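Local structure of ADP-dependent L-serine kinase SerK (Thermococcus kodakarensis KOD1, 5X0B) at residues M26-Q31 with G215-P220; Q31-E36 with G70-A75; A57-E62 with E210-G215. The protein uses ADP to phosphorylate free L-serine, yielding O-phospho-L-serine and AMP in the first step of cysteine biosynthesis from serine. All coordinates share one frame; numbering follows the deposited sequence. Where two conformers were deposited one is given.

In the fold
Three contacts trace a path from the nucleotide site to the surface. Contact 2 lies at the AMP phosphate, where H72 and R73 hold the phosphate oxygens. Contact 1, its centre about 10 Å from that of contact 2, carries E30, the inferred active-site residue, whose side chain is about 8 Å from the AMP. The two share Q31 and are joined by a probable hydrogen bond, H29 N to H71 NE2 at 3.1 Å. Contact 3 shares G215 with contact 1, the centres about 11 Å apart, and E216 N lies 2.9 Å from L211 O, a probable hydrogen bond. Contacts 2 and 3 do not touch, their nearest atoms being about 7 Å apart.

Contact 1. Residues M26-Q31 with G215-P220; sequences MKPHEQ and GEVYSP
V217 turns its side chain onto the backbone of 28-31, its two methyls dividing the work: CG1 packs against P28 O at 3.6 Å, while CG2 meets CG of Q31 at 3.7 Å, the two side chains crossing at about a right angle. Beside them a single beta bridge pairs E30 with Y218. Y218 N donates to H29 O (2.8 Å), and Q31 N returns a bond to Y218 O (2.9 Å). This short bridge ties the loop that follows edge strand 26-27, in the ParB-like part of the chain, to the loop leading to K221 and T223, which bind O-phospho-L-serine. The extended chain of E30, the inferred active-site residue, runs past S219 and brings OE2 to 3.4 Å from CA of P220; its carboxylate is gripped by backbone N-H groups of K221, T222 and T223. With CG of H29 wedged between backbone N and carbonyl carbon (chi1 74°), the imidazole meets CD2 of Y218 with its edge, at CD2, while ND1 bonds I67 O and NE2 bonds T223 OG1. Farther along, a water donates to both P28 O and E216 O.

Contact 2. Residues Q31-E36 with G70-A75; sequences QLVQKE and GHHRWA. With AMP (adenosine monophosphate), chain B.
Across this contact the backbones come nearest at E36 and H72, their CA atoms 6.3 Å apart, each in the first turn of a helix, with V33 and G70 at the respective N-caps. The imidazole of H72 lies between the two segments. In the plane of the ring NE2 accepts from V33 N at 3.0 Å, though the bond is bent to 144° at the hydrogen. ND1, on the other side of the ring, donates to O3P of AMP at 2.8 Å and nearly straight, so the two bonds together fix the rotation of the ring. E36 covers one face: its CB sits 3.5 Å above the H72 centroid, a CH-pi contact only 8° off the normal, and OE1 comes near CE1. Over the opposite face lies CD2 of L32, whose other methyl, CD1, presses on CB of A75 at 3.4 Å, tighter than usual for two carbons. An alanine at H72 is likely to leave V33 N without its acceptor and O3P without one of its donors, and to open a gap between E36 and L32. R73 takes O1P twice, through N and NE, the latter at 2.9 Å; the bend of its chain (chi3 -85°) brings the guanidinium edge round to the phosphate, and NH2 reaches O2P while also pairing with D69. H72 N adds a longer bond to O3P. S43 and K52 are further partners of the nucleotide. Backbone N-H groups in the first turn of helix 71-80, joined by a histidine and an arginine from that same turn, thus form a phosphate-binding helix N-terminus, here the ADP site of a ParB-like kinase domain.

Contact 3. Residues A57-E62 with E210-G215; sequences AKVPGE and ELVKRG
A type II beta turn, V59 to E62, links strands 54-58 and 65-67 of the five-stranded sheet, and at its rim it meets the last turn of helix 205-213, which ends in a Schellman motif at G215. The meeting is made mainly by K213. The aliphatic part of its chain slides past V59 in the opposite direction, CG lying 3.8 Å from CG1 of V59. A bend at chi3 (96°) then swings the ammonium group to the turn, where NZ donates to P60 O at 3.0 Å, tilted 32° from the carbonyl plane. E62 has two conformers; in one of them OE2 is 4.8 Å from NZ of K213, so the relation of the two charges is doubtful. Deeper in, CG2 of V59 meets CG1 of V212 loosely, at 4.5 Å; V212 also packs on L66 and H29, and V59 on M209. K58, just before the turn, bridges its two ends: NZ bonds E62 O at 2.9 Å and, more distantly, V59 O. E62 N reaches that same V59 oxygen from the opposite face of its carbonyl plane. The chemistry is therefore mixed, a small apolar patch of V59, V212 and the K213 methylenes beside one lysine-to-carbonyl bond across the contact, and the positive charge of K213 is probably eased by the dipole of the P60 carbonyl.

Contact 1. Residues M26-Q31 with G215-P220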
ATOM      1  N   MET A  26      -7.434 -14.023   8.376  1.00 11.07           N
ATOM      2  CA  MET A  26      -6.777 -13.136   7.400  1.00 10.61           C
ATOM      3  C   MET A  26      -5.904 -12.152   8.170  1.00 11.04           C
ATOM      4  O   MET A  26      -6.339 -11.590   9.182  1.00 11.75           O
ATOM      5  CB  MET A  26      -7.812 -12.345   6.603  1.00 10.07           C
ATOM      6  CG  MET A  26      -8.797 -13.223   5.858  1.00 10.00           C
ATOM      7  SD  MET A  26      -9.943 -12.267   4.883  1.00  9.92           S
ATOM      8  CE  MET A  26     -11.124 -13.543   4.507  1.00  9.81           C
ATOM      9  N   LYS A  27      -4.677 -11.964   7.688  1.00 11.14           N
ATOM     10  CA  LYS A  27      -3.669 -11.144   8.324  1.00 11.69           C
ATOM     11  C   LYS A  27      -3.302  -9.988   7.391  1.00 11.13           C
ATOM     12  O   LYS A  27      -2.850 -10.222   6.270  1.00 10.79           O
ATOM     13  CB  LYS A  27      -2.418 -11.960   8.558  1.00 12.63           C
ATOM     14  CG  LYS A  27      -2.654 -13.138   9.474  1.00 13.48           C
ATOM     15  N   PRO A  28      -3.460  -8.743   7.873  1.00 11.20           N
ATOM     16  CA  PRO A  28      -3.048  -7.603   7.064  1.00 11.08           C
ATOM     17  C   PRO A  28      -1.521  -7.465   7.037  1.00 11.81           C
ATOM     18  O   PRO A  28      -0.816  -7.954   7.939  1.00 12.19           O
ATOM     19  CB  PRO A  28      -3.689  -6.439   7.820  1.00 11.52           C
ATOM     20  CG  PRO A  28      -3.504  -6.840   9.248  1.00 12.27           C
ATOM     21  CD  PRO A  28      -3.870  -8.304   9.224  1.00 11.78           C
ATOM     22  N   HIS A  29      -1.014  -6.826   5.996  1.00 11.81           N
ATOM     23  CA  HIS A  29       0.402  -6.482   5.900  1.00 12.88           C
ATOM     24  C   HIS A  29       0.645  -4.981   5.819  1.00 13.89           C
ATOM     25  O   HIS A  29       1.799  -4.566   5.717  1.00 14.78           O
ATOM     26  CB  HIS A  29       1.050  -7.250   4.736  1.00 12.55           C
ATOM     27  CG  HIS A  29       0.704  -6.754   3.360  1.00 12.02           C
ATOM     28  ND1 HIS A  29      -0.296  -7.297   2.590  1.00 11.02           N
ATOM     29  CD2 HIS A  29       1.287  -5.809   2.591  1.00 12.78           C
ATOM     30  CE1 HIS A  29      -0.342  -6.684   1.416  1.00 11.04           C
ATOM     31  NE2 HIS A  29       0.611  -5.779   1.391  1.00 12.09           N
ATOM     32  N   GLU A  30      -0.428  -4.172   5.853  1.00 13.81           N
ATOM     33  CA  GLU A  30      -0.286  -2.727   5.950  1.00 15.23           C
ATOM     34  C   GLU A  30      -1.224  -2.150   6.995  1.00 15.63           C
ATOM     35  O   GLU A  30      -2.306  -2.681   7.242  1.00 14.91           O
ATOM     36  CB  GLU A  30      -0.585  -2.054   4.612  1.00 15.20           C
ATOM     37  CG  GLU A  30       0.531  -2.193   3.587  1.00 15.81           C
ATOM     38  CD  GLU A  30       0.328  -1.308   2.365  1.00 16.30           C
ATOM     39  OE1 GLU A  30       1.189  -1.340   1.475  1.00 16.82           O
ATOM     40  OE2 GLU A  30      -0.671  -0.574   2.308  1.00 16.33           O
ATOM     41  N   GLN A  31      -0.783  -1.043   7.588  1.00 17.39           N
ATOM     42  CA  GLN A  31      -1.650  -0.166   8.364  1.00 18.26           C
ATOM     43  C   GLN A  31      -2.853   0.264   7.526  1.00 17.72           C
ATOM     44  O   GLN A  31      -2.761   0.387   6.308  1.00 17.44           O
ATOM     45  CB  GLN A  31      -0.890   1.073   8.814  1.00 20.21           C
ATOM     46  CG  GLN A  31       0.132   0.776   9.890  1.00 21.45           C
ATOM     47  CD  GLN A  31       0.905   2.006  10.301  1.00 23.70           C
ATOM     48  OE1 GLN A  31       1.340   2.780   9.463  1.00 24.62           O
ATOM     49  NE2 GLN A  31       1.123   2.168  11.595  1.00 25.01           N
ATOM     50  N   GLY A 215       3.670 -10.569  13.213  1.00 28.04           N
ATOM     51  CA  GLY A 215       2.529  -9.754  13.619  1.00 27.57           C
ATOM     52  C   GLY A 215       2.749  -8.265  13.386  1.00 27.58           C
ATOM     53  O   GLY A 215       2.217  -7.440  14.121  1.00 28.51           O
ATOM     54  N   GLU A 216       3.556  -7.928  12.381  1.00 26.56           N
ATOM     55  CA  GLU A 216       3.875  -6.535  12.070  1.00 26.65           C
ATOM     56  C   GLU A 216       3.204  -6.146  10.766  1.00 24.27           C
ATOM     57  O   GLU A 216       2.737  -7.014  10.011  1.00 22.72           O
ATOM     58  CB  GLU A 216       5.393  -6.360  11.984  1.00 28.23           C
ATOM     59  CG  GLU A 216       6.104  -6.540  13.325  1.00 30.79           C
ATOM     60  CD  GLU A 216       7.566  -6.144  13.303  1.00 32.74           C
ATOM     61  OE1 GLU A 216       7.855  -4.960  13.037  1.00 33.75           O
ATOM     62  OE2 GLU A 216       8.447  -6.988  13.643  1.00 34.52           O
ATOM     63  N   VAL A 217       3.133  -4.839  10.529  1.00 23.85           N
ATOM     64  CA  VAL A 217       2.598  -4.290   9.294  1.00 22.19           C
ATOM     65  C   VAL A 217       3.481  -3.192   8.739  1.00 22.52           C
ATOM     66  O   VAL A 217       4.136  -2.488   9.492  1.00 23.76           O
ATOM     67  CB  VAL A 217       1.147  -3.757   9.462  1.00 21.88           C
ATOM     68  CG1 VAL A 217       0.177  -4.926   9.655  1.00 20.89           C
ATOM     69  CG2 VAL A 217       1.039  -2.756  10.604  1.00 23.53           C
ATOM     70  N   TYR A 218       3.480  -3.049   7.415  1.00 21.26           N
ATOM     71  CA  TYR A 218       4.110  -1.915   6.751  1.00 21.76           C
ATOM     72  C   TYR A 218       3.251  -0.657   6.871  1.00 22.09           C
ATOM     73  O   TYR A 218       2.072  -0.722   7.204  1.00 21.52           O
ATOM     74  CB  TYR A 218       4.317  -2.200   5.252  1.00 20.76           C
ATOM     75  CG  TYR A 218       5.277  -3.326   4.916  1.00 20.62           C
ATOM     76  CD1 TYR A 218       6.677  -3.176   5.078  1.00 21.81           C
ATOM     77  CD2 TYR A 218       4.813  -4.525   4.380  1.00 19.53           C
ATOM     78  CE1 TYR A 218       7.555  -4.208   4.741  1.00 21.84           C
ATOM     79  CE2 TYR A 218       5.685  -5.563   4.058  1.00 19.60           C
ATOM     80  CZ  TYR A 218       7.053  -5.390   4.212  1.00 20.81           C
ATOM     81  OH  TYR A 218       7.896  -6.425   3.880  1.00 21.10           O
ATOM     82  N   SER A 219       3.829   0.497   6.543  1.00 23.09           N
ATOM     83  CA  SER A 219       3.033   1.711   6.408  1.00 23.65           C
ATOM     84  C   SER A 219       2.130   1.568   5.172  1.00 22.30           C
ATOM     85  O   SER A 219       2.379   0.700   4.323  1.00 20.95           O
ATOM     86  CB  SER A 219       3.934   2.952   6.294  1.00 25.36           C
ATOM     87  OG  SER A 219       4.694   2.941   5.090  1.00 25.06           O
ATOM     88  N   PRO A 220       1.094   2.416   5.060  1.00 22.68           N
ATOM     89  CA  PRO A 220       0.267   2.350   3.849  1.00 21.71           C
ATOM     90  C   PRO A 220       1.086   2.607   2.588  1.00 21.93           C
ATOM     91  O   PRO A 220       2.091   3.339   2.634  1.00 23.02           O
ATOM     92  CB  PRO A 220      -0.756   3.469   4.063  1.00 22.59           C
ATOM     93  CG  PRO A 220      -0.807   3.649   5.540  1.00 23.63           C
ATOM     94  CD  PRO A 220       0.632   3.506   5.941  1.00 24.23           C
TER
HETATM   95  O   HOH W   1       0.275  -8.261  10.318  1.00 17.98           O

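Contact 2. Residues Q31-E36 with G70-A75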
ATOM      1  N   GLN A  31      -0.783  -1.043   7.588  1.00 17.39           N
ATOM      2  CA  GLN A  31      -1.650  -0.166   8.364  1.00 18.26           C
ATOM      3  C   GLN A  31      -2.853   0.264   7.526  1.00 17.72           C
ATOM      4  O   GLN A  31      -2.761   0.387   6.308  1.00 17.44           O
ATOM      5  CB  GLN A  31      -0.890   1.073   8.814  1.00 20.21           C
ATOM      6  CG  GLN A  31       0.132   0.776   9.890  1.00 21.45           C
ATOM      7  CD  GLN A  31       0.905   2.006  10.301  1.00 23.70           C
ATOM      8  OE1 GLN A  31       1.340   2.780   9.463  1.00 24.62           O
ATOM      9  NE2 GLN A  31       1.123   2.168  11.595  1.00 25.01           N
ATOM     10  N   LEU A  32      -3.976   0.466   8.188  1.00 17.88           N
ATOM     11  CA  LEU A  32      -5.198   0.890   7.505  1.00 17.79           C
ATOM     12  C   LEU A  32      -5.224   2.405   7.319  1.00 19.52           C
ATOM     13  O   LEU A  32      -4.681   3.155   8.123  1.00 20.72           O
ATOM     14  CB  LEU A  32      -6.431   0.442   8.293  1.00 17.21           C
ATOM     15  CG  LEU A  32      -6.544  -1.029   8.678  1.00 16.25           C
ATOM     16  CD1 LEU A  32      -7.826  -1.214   9.502  1.00 16.29           C
ATOM     17  CD2 LEU A  32      -6.554  -1.881   7.418  1.00 15.20           C
ATOM     18  N   VAL A  33      -5.737   2.832   6.174  1.00 19.68           N
ATOM     19  CA  VAL A  33      -6.155   4.193   5.920  1.00 21.63           C
ATOM     20  C   VAL A  33      -7.614   4.376   6.292  1.00 21.85           C
ATOM     21  O   VAL A  33      -8.498   3.783   5.696  1.00 20.38           O
ATOM     22  CB  VAL A  33      -5.926   4.574   4.443  1.00 21.79           C
ATOM     23  CG1 VAL A  33      -6.310   6.026   4.196  1.00 23.46           C
ATOM     24  CG2 VAL A  33      -4.461   4.370   4.059  1.00 22.30           C
ATOM     25  N   GLN A  34      -7.857   5.240   7.260  1.00 23.91           N
ATOM     26  CA  GLN A  34      -9.201   5.408   7.814  1.00 24.88           C
ATOM     27  C   GLN A  34     -10.235   5.844   6.767  1.00 24.60           C
ATOM     28  O   GLN A  34     -11.370   5.347   6.766  1.00 24.00           O
ATOM     29  CB  GLN A  34      -9.181   6.399   8.987  1.00 27.43           C
ATOM     30  CG  GLN A  34     -10.370   6.209   9.926  1.00 28.27           C
ATOM     31  CD  GLN A  34     -10.392   4.843  10.581  1.00 27.77           C
ATOM     32  OE1 GLN A  34      -9.370   4.142  10.639  1.00 28.22           O
ATOM     33  NE2 GLN A  34     -11.565   4.439  11.054  1.00 28.21           N
ATOM     34  N   LYS A  35      -9.817   6.705   5.849  1.00 25.66           N
ATOM     35  CA  LYS A  35     -10.681   7.151   4.744  1.00 25.89           C
ATOM     36  C   LYS A  35     -11.134   5.962   3.856  1.00 23.89           C
ATOM     37  O   LYS A  35     -12.320   5.870   3.502  1.00 23.57           O
ATOM     38  CB  LYS A  35      -9.975   8.251   3.926  1.00 27.70           C
ATOM     39  CG  LYS A  35     -10.600   8.613   2.579  1.00 28.08           C
ATOM     40  CD  LYS A  35     -10.066   9.937   2.033  1.00 30.51           C
ATOM     41  N   GLU A  36     -10.210   5.056   3.529  1.00 22.69           N
ATOM     42  CA  GLU A  36     -10.525   3.910   2.666  1.00 21.03           C
ATOM     43  C   GLU A  36     -11.500   2.953   3.358  1.00 19.30           C
ATOM     44  O   GLU A  36     -12.411   2.436   2.738  1.00 17.79           O
ATOM     45  CB  GLU A  36      -9.267   3.165   2.207  1.00 20.88           C
ATOM     46  CG  GLU A  36      -8.331   3.995   1.318  1.00 22.55           C
ATOM     47  CD  GLU A  36      -7.083   3.248   0.872  1.00 22.29           C
ATOM     48  OE1 GLU A  36      -7.192   2.178   0.290  1.00 21.47           O
ATOM     49  OE2 GLU A  36      -5.953   3.763   1.068  1.00 24.74           O
ATOM     50  N   GLY A  70      -7.153  -6.337  -0.318  1.00  8.55           N
ATOM     51  CA  GLY A  70      -8.393  -6.306   0.459  1.00  8.04           C
ATOM     52  C   GLY A  70      -8.333  -5.844   1.901  1.00  8.18           C
ATOM     53  O   GLY A  70      -9.218  -6.189   2.672  1.00  7.74           O
ATOM     54  N   HIS A  71      -7.306  -5.095   2.297  1.00  8.64           N
ATOM     55  CA  HIS A  71      -7.226  -4.628   3.682  1.00  9.15           C
ATOM     56  C   HIS A  71      -8.482  -3.926   4.213  1.00  9.13           C
ATOM     57  O   HIS A  71      -8.948  -4.243   5.311  1.00  8.85           O
ATOM     58  CB  HIS A  71      -6.035  -3.707   3.877  1.00 10.14           C
ATOM     59  CG  HIS A  71      -4.718  -4.395   3.757  1.00 10.38           C
ATOM     60  ND1 HIS A  71      -3.721  -3.945   2.921  1.00 11.05           N
ATOM     61  CD2 HIS A  71      -4.233  -5.500   4.362  1.00 10.29           C
ATOM     62  CE1 HIS A  71      -2.666  -4.735   3.021  1.00 11.22           C
ATOM     63  NE2 HIS A  71      -2.946  -5.682   3.899  1.00 10.72           N
ATOM     64  N   HIS A  72      -9.035  -2.998   3.439  1.00  9.35           N
ATOM     65  CA  HIS A  72     -10.190  -2.241   3.915  1.00  9.69           C
ATOM     66  C   HIS A  72     -11.513  -2.970   3.809  1.00  8.99           C
ATOM     67  O   HIS A  72     -12.366  -2.790   4.666  1.00  9.22           O
ATOM     68  CB  HIS A  72     -10.204  -0.857   3.299  1.00 10.55           C
ATOM     69  CG  HIS A  72      -8.929  -0.130   3.563  1.00 11.54           C
ATOM     70  ND1 HIS A  72      -7.810  -0.280   2.770  1.00 11.67           N
ATOM     71  CD2 HIS A  72      -8.542   0.625   4.613  1.00 12.59           C
ATOM     72  CE1 HIS A  72      -6.812   0.407   3.284  1.00 12.73           C
ATOM     73  NE2 HIS A  72      -7.230   0.965   4.404  1.00 13.30           N
ATOM     74  N   ARG A  73     -11.663  -3.831   2.809  1.00  8.25           N
ATOM     75  CA  ARG A  73     -12.772  -4.777   2.795  1.00  7.75           C
ATOM     76  C   ARG A  73     -12.754  -5.641   4.048  1.00  7.57           C
ATOM     77  O   ARG A  73     -13.762  -5.779   4.709  1.00  7.66           O
ATOM     78  CB  ARG A  73     -12.709  -5.690   1.559  1.00  7.41           C
ATOM     79  CG  ARG A  73     -13.212  -5.008   0.312  1.00  7.71           C
ATOM     80  CD  ARG A  73     -12.764  -5.727  -0.954  1.00  7.70           C
ATOM     81  NE  ARG A  73     -11.438  -5.292  -1.360  1.00  8.24           N
ATOM     82  CZ  ARG A  73     -10.686  -5.892  -2.279  1.00  8.20           C
ATOM     83  NH1 ARG A  73     -11.146  -6.957  -2.936  1.00  8.04           N
ATOM     84  NH2 ARG A  73      -9.495  -5.387  -2.583  1.00  8.62           N
ATOM     85  N   TRP A  74     -11.604  -6.252   4.338  1.00  7.55           N
ATOM     86  CA  TRP A  74     -11.461  -7.085   5.560  1.00  7.73           C
ATOM     87  C   TRP A  74     -11.801  -6.288   6.819  1.00  8.57           C
ATOM     88  O   TRP A  74     -12.659  -6.690   7.633  1.00  8.81           O
ATOM     89  CB  TRP A  74     -10.033  -7.618   5.640  1.00  7.75           C
ATOM     90  CG  TRP A  74      -9.646  -8.238   6.929  1.00  7.96           C
ATOM     91  CD1 TRP A  74      -9.994  -9.455   7.413  1.00  8.04           C
ATOM     92  CD2 TRP A  74      -8.783  -7.646   7.905  1.00  8.72           C
ATOM     93  NE1 TRP A  74      -9.395  -9.666   8.648  1.00  8.74           N
ATOM     94  CE2 TRP A  74      -8.641  -8.570   8.965  1.00  9.14           C
ATOM     95  CE3 TRP A  74      -8.104  -6.424   7.973  1.00  9.21           C
ATOM     96  CZ2 TRP A  74      -7.846  -8.306  10.082  1.00 10.04           C
ATOM     97  CZ3 TRP A  74      -7.329  -6.152   9.082  1.00 10.16           C
ATOM     98  CH2 TRP A  74      -7.209  -7.080  10.133  1.00 10.48           C
ATOM     99  N   ALA A  75     -11.114  -5.164   7.010  1.00  9.20           N
ATOM    100  CA  ALA A  75     -11.308  -4.414   8.242  1.00 10.16           C
ATOM    101  C   ALA A  75     -12.736  -3.865   8.339  1.00 10.28           C
ATOM    102  O   ALA A  75     -13.321  -3.849   9.431  1.00 10.98           O
ATOM    103  CB  ALA A  75     -10.288  -3.296   8.384  1.00 10.88           C
TER
HETATM  104  P   AMP B 301      -9.217  -2.433  -0.219  1.00  9.00           P
HETATM  105  O1P AMP B 301     -10.085  -3.474   0.447  1.00  8.98           O
HETATM  106  O2P AMP B 301      -8.867  -2.707  -1.655  1.00  9.07           O
HETATM  107  O3P AMP B 301      -8.008  -2.006   0.584  1.00  8.80           O
HETATM  108  O5' AMP B 301     -10.086  -1.061  -0.246  1.00  9.61           O
HETATM  109  C5' AMP B 301     -11.509  -1.079  -0.236  1.00 10.18           C
HETATM  110  C4' AMP B 301     -12.027  -1.708  -1.534  1.00 10.63           C
HETATM  111  O4' AMP B 301     -13.441  -1.929  -1.481  1.00 10.90           O
HETATM  112  C3' AMP B 301     -11.800  -0.850  -2.774  1.00 11.07           C
HETATM  113  O3' AMP B 301     -10.807  -1.475  -3.596  1.00 12.06           O
HETATM  114  C2' AMP B 301     -13.132  -0.819  -3.499  1.00 11.16           C
HETATM  115  O2' AMP B 301     -13.017  -1.099  -4.894  1.00 11.68           O
HETATM  116  C1' AMP B 301     -13.858  -1.958  -2.831  1.00 10.69           C
HETATM  117  N9  AMP B 301     -15.312  -1.886  -2.791  1.00 10.13           N
HETATM  118  C8  AMP B 301     -16.124  -0.802  -2.799  1.00  9.81           C
HETATM  119  N7  AMP B 301     -17.405  -1.194  -2.684  1.00  9.38           N
HETATM  120  C5  AMP B 301     -17.412  -2.543  -2.581  1.00  9.32           C
HETATM  121  C6  AMP B 301     -18.432  -3.587  -2.434  1.00  9.40           C
HETATM  122  N6  AMP B 301     -19.750  -3.244  -2.386  1.00  9.68           N
HETATM  123  N1  AMP B 301     -18.010  -4.875  -2.365  1.00  9.07           N
HETATM  124  C2  AMP B 301     -16.700  -5.217  -2.421  1.00  8.84           C
HETATM  125  N3  AMP B 301     -15.721  -4.305  -2.562  1.00  9.01           N
HETATM  126  C4  AMP B 301     -16.022  -2.991  -2.650  1.00  9.53           C

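Contact 3. Residues A57-E62 with E210-G215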
ATOM      1  N   ALA A  57      -3.147 -15.260   0.227  1.00  9.61           N
ATOM      2  CA  ALA A  57      -2.076 -16.202   0.081  1.00 10.35           C
ATOM      3  C   ALA A  57      -1.917 -16.960   1.395  1.00 11.00           C
ATOM      4  O   ALA A  57      -1.796 -16.357   2.468  1.00 10.85           O
ATOM      5  CB  ALA A  57      -0.769 -15.481  -0.235  1.00 10.70           C
ATOM      6  N   LYS A  58      -1.847 -18.268   1.294  1.00 11.95           N
ATOM      7  CA  LYS A  58      -1.734 -19.129   2.463  1.00 13.23           C
ATOM      8  C   LYS A  58      -0.392 -18.862   3.117  1.00 13.91           C
ATOM      9  O   LYS A  58       0.627 -18.886   2.445  1.00 14.05           O
ATOM     10  CB  LYS A  58      -1.846 -20.608   2.047  1.00 14.36           C
ATOM     11  CG  LYS A  58      -1.677 -21.649   3.162  1.00 16.11           C
ATOM     12  CD  LYS A  58      -2.708 -21.598   4.269  1.00 16.49           C
ATOM     13  CE  LYS A  58      -2.541 -22.826   5.207  1.00 18.18           C
ATOM     14  NZ  LYS A  58      -1.127 -23.205   5.552  1.00 19.57           N
ATOM     15  N   VAL A  59      -0.413 -18.586   4.423  1.00 14.52           N
ATOM     16  CA  VAL A  59       0.816 -18.408   5.209  1.00 15.69           C
ATOM     17  C   VAL A  59       1.482 -19.771   5.425  1.00 17.30           C
ATOM     18  O   VAL A  59       0.878 -20.674   6.026  1.00 17.90           O
ATOM     19  CB  VAL A  59       0.539 -17.726   6.571  1.00 15.81           C
ATOM     20  CG1 VAL A  59       1.812 -17.613   7.408  1.00 16.92           C
ATOM     21  CG2 VAL A  59      -0.055 -16.341   6.354  1.00 14.63           C
ATOM     22  N   PRO A  60       2.729 -19.928   4.969  1.00 18.37           N
ATOM     23  CA  PRO A  60       3.365 -21.231   5.200  1.00 20.23           C
ATOM     24  C   PRO A  60       3.446 -21.563   6.673  1.00 21.71           C
ATOM     25  O   PRO A  60       3.830 -20.705   7.477  1.00 21.84           O
ATOM     26  CB  PRO A  60       4.759 -21.049   4.600  1.00 20.69           C
ATOM     27  CG  PRO A  60       4.548 -20.029   3.554  1.00 19.34           C
ATOM     28  CD  PRO A  60       3.613 -19.047   4.199  1.00 18.22           C
ATOM     29  N   GLY A  61       3.034 -22.784   7.008  1.00 23.15           N
ATOM     30  CA  GLY A  61       3.122 -23.315   8.360  1.00 25.18           C
ATOM     31  C   GLY A  61       2.080 -22.829   9.354  1.00 25.10           C
ATOM     32  O   GLY A  61       2.187 -23.153  10.516  1.00 26.46           O
ATOM     33  N   GLU A  62       1.069 -22.098   8.889  0.50 23.67           N
ATOM     34  CA  GLU A  62       0.083 -21.485   9.762  0.50 23.48           C
ATOM     35  C   GLU A  62      -1.297 -21.637   9.157  0.50 22.79           C
ATOM     36  O   GLU A  62      -1.444 -21.633   7.934  0.50 21.90           O
ATOM     37  CB  GLU A  62       0.399 -19.997   9.933  0.50 22.64           C
ATOM     38  CG  GLU A  62       1.780 -19.716  10.506  0.50 23.54           C
ATOM     39  CD  GLU A  62       1.995 -20.369  11.859  0.50 25.20           C
ATOM     40  OE1 GLU A  62       1.030 -20.456  12.641  0.50 25.29           O
ATOM     41  OE2 GLU A  62       3.135 -20.783  12.148  0.50 26.48           O
ATOM     42  N   GLU A 210       7.249 -12.785   6.130  1.00 23.19           N
ATOM     43  CA  GLU A 210       8.008 -12.633   7.383  1.00 25.00           C
ATOM     44  C   GLU A 210       7.397 -11.579   8.320  1.00 25.05           C
ATOM     45  O   GLU A 210       7.256 -11.819   9.520  1.00 25.66           O
ATOM     46  CB  GLU A 210       9.478 -12.257   7.064  1.00 26.37           C
ATOM     47  CG  GLU A 210      10.412 -12.065   8.256  1.00 28.38           C
ATOM     48  CD  GLU A 210      11.821 -11.684   7.833  1.00 29.67           C
ATOM     49  OE1 GLU A 210      12.005 -10.812   6.945  1.00 29.44           O
ATOM     50  OE2 GLU A 210      12.757 -12.265   8.391  1.00 31.47           O
ATOM     51  N   LEU A 211       7.070 -10.413   7.765  1.00 24.64           N
ATOM     52  CA  LEU A 211       6.537  -9.315   8.556  1.00 25.00           C
ATOM     53  C   LEU A 211       5.212  -9.725   9.195  1.00 24.64           C
ATOM     54  O   LEU A 211       5.002  -9.513  10.378  1.00 25.47           O
ATOM     55  CB  LEU A 211       6.361  -8.046   7.695  1.00 24.67           C
ATOM     56  CG  LEU A 211       6.329  -6.745   8.511  1.00 25.53           C
ATOM     57  CD1 LEU A 211       7.626  -6.498   9.289  1.00 27.37           C
ATOM     58  CD2 LEU A 211       6.036  -5.565   7.611  1.00 25.08           C
ATOM     59  N   VAL A 212       4.350 -10.347   8.394  1.00 23.56           N
ATOM     60  CA  VAL A 212       3.052 -10.860   8.836  1.00 23.31           C
ATOM     61  C   VAL A 212       3.203 -11.919   9.934  1.00 24.54           C
ATOM     62  O   VAL A 212       2.437 -11.924  10.908  1.00 24.95           O
ATOM     63  CB  VAL A 212       2.227 -11.365   7.593  1.00 22.01           C
ATOM     64  CG1 VAL A 212       1.120 -12.335   7.958  1.00 21.84           C
ATOM     65  CG2 VAL A 212       1.689 -10.177   6.820  1.00 21.38           C
ATOM     66  N   LYS A 213       4.192 -12.798   9.804  1.00 25.31           N
ATOM     67  CA  LYS A 213       4.391 -13.856  10.801  1.00 26.66           C
ATOM     68  C   LYS A 213       4.896 -13.283  12.121  1.00 28.17           C
ATOM     69  O   LYS A 213       4.625 -13.842  13.188  1.00 29.16           O
ATOM     70  CB  LYS A 213       5.308 -14.952  10.250  1.00 27.21           C
ATOM     71  CG  LYS A 213       4.594 -15.765   9.192  1.00 26.17           C
ATOM     72  CD  LYS A 213       5.432 -16.849   8.542  1.00 27.02           C
ATOM     73  CE  LYS A 213       5.205 -18.190   9.218  1.00 27.98           C
ATOM     74  NZ  LYS A 213       6.142 -19.240   8.733  1.00 29.23           N
ATOM     75  N   ARG A 214       5.587 -12.145  12.042  1.00 28.63           N
ATOM     76  CA  ARG A 214       5.993 -11.386  13.240  1.00 30.31           C
ATOM     77  C   ARG A 214       4.841 -10.573  13.854  1.00 29.92           C
ATOM     78  O   ARG A 214       5.024  -9.975  14.915  1.00 31.62           O
ATOM     79  CB  ARG A 214       7.183 -10.461  12.929  1.00 31.14           C
ATOM     80  CG  ARG A 214       8.542 -11.152  12.898  1.00 32.54           C
ATOM     81  CD  ARG A 214       9.686 -10.145  12.898  1.00 33.59           C
ATOM     82  N   GLY A 215       3.670 -10.569  13.213  1.00 28.04           N
ATOM     83  CA  GLY A 215       2.529  -9.754  13.619  1.00 27.57           C
ATOM     84  C   GLY A 215       2.749  -8.265  13.386  1.00 27.58           C
ATOM     85  O   GLY A 215       2.217  -7.440  14.121  1.00 28.51           O
TER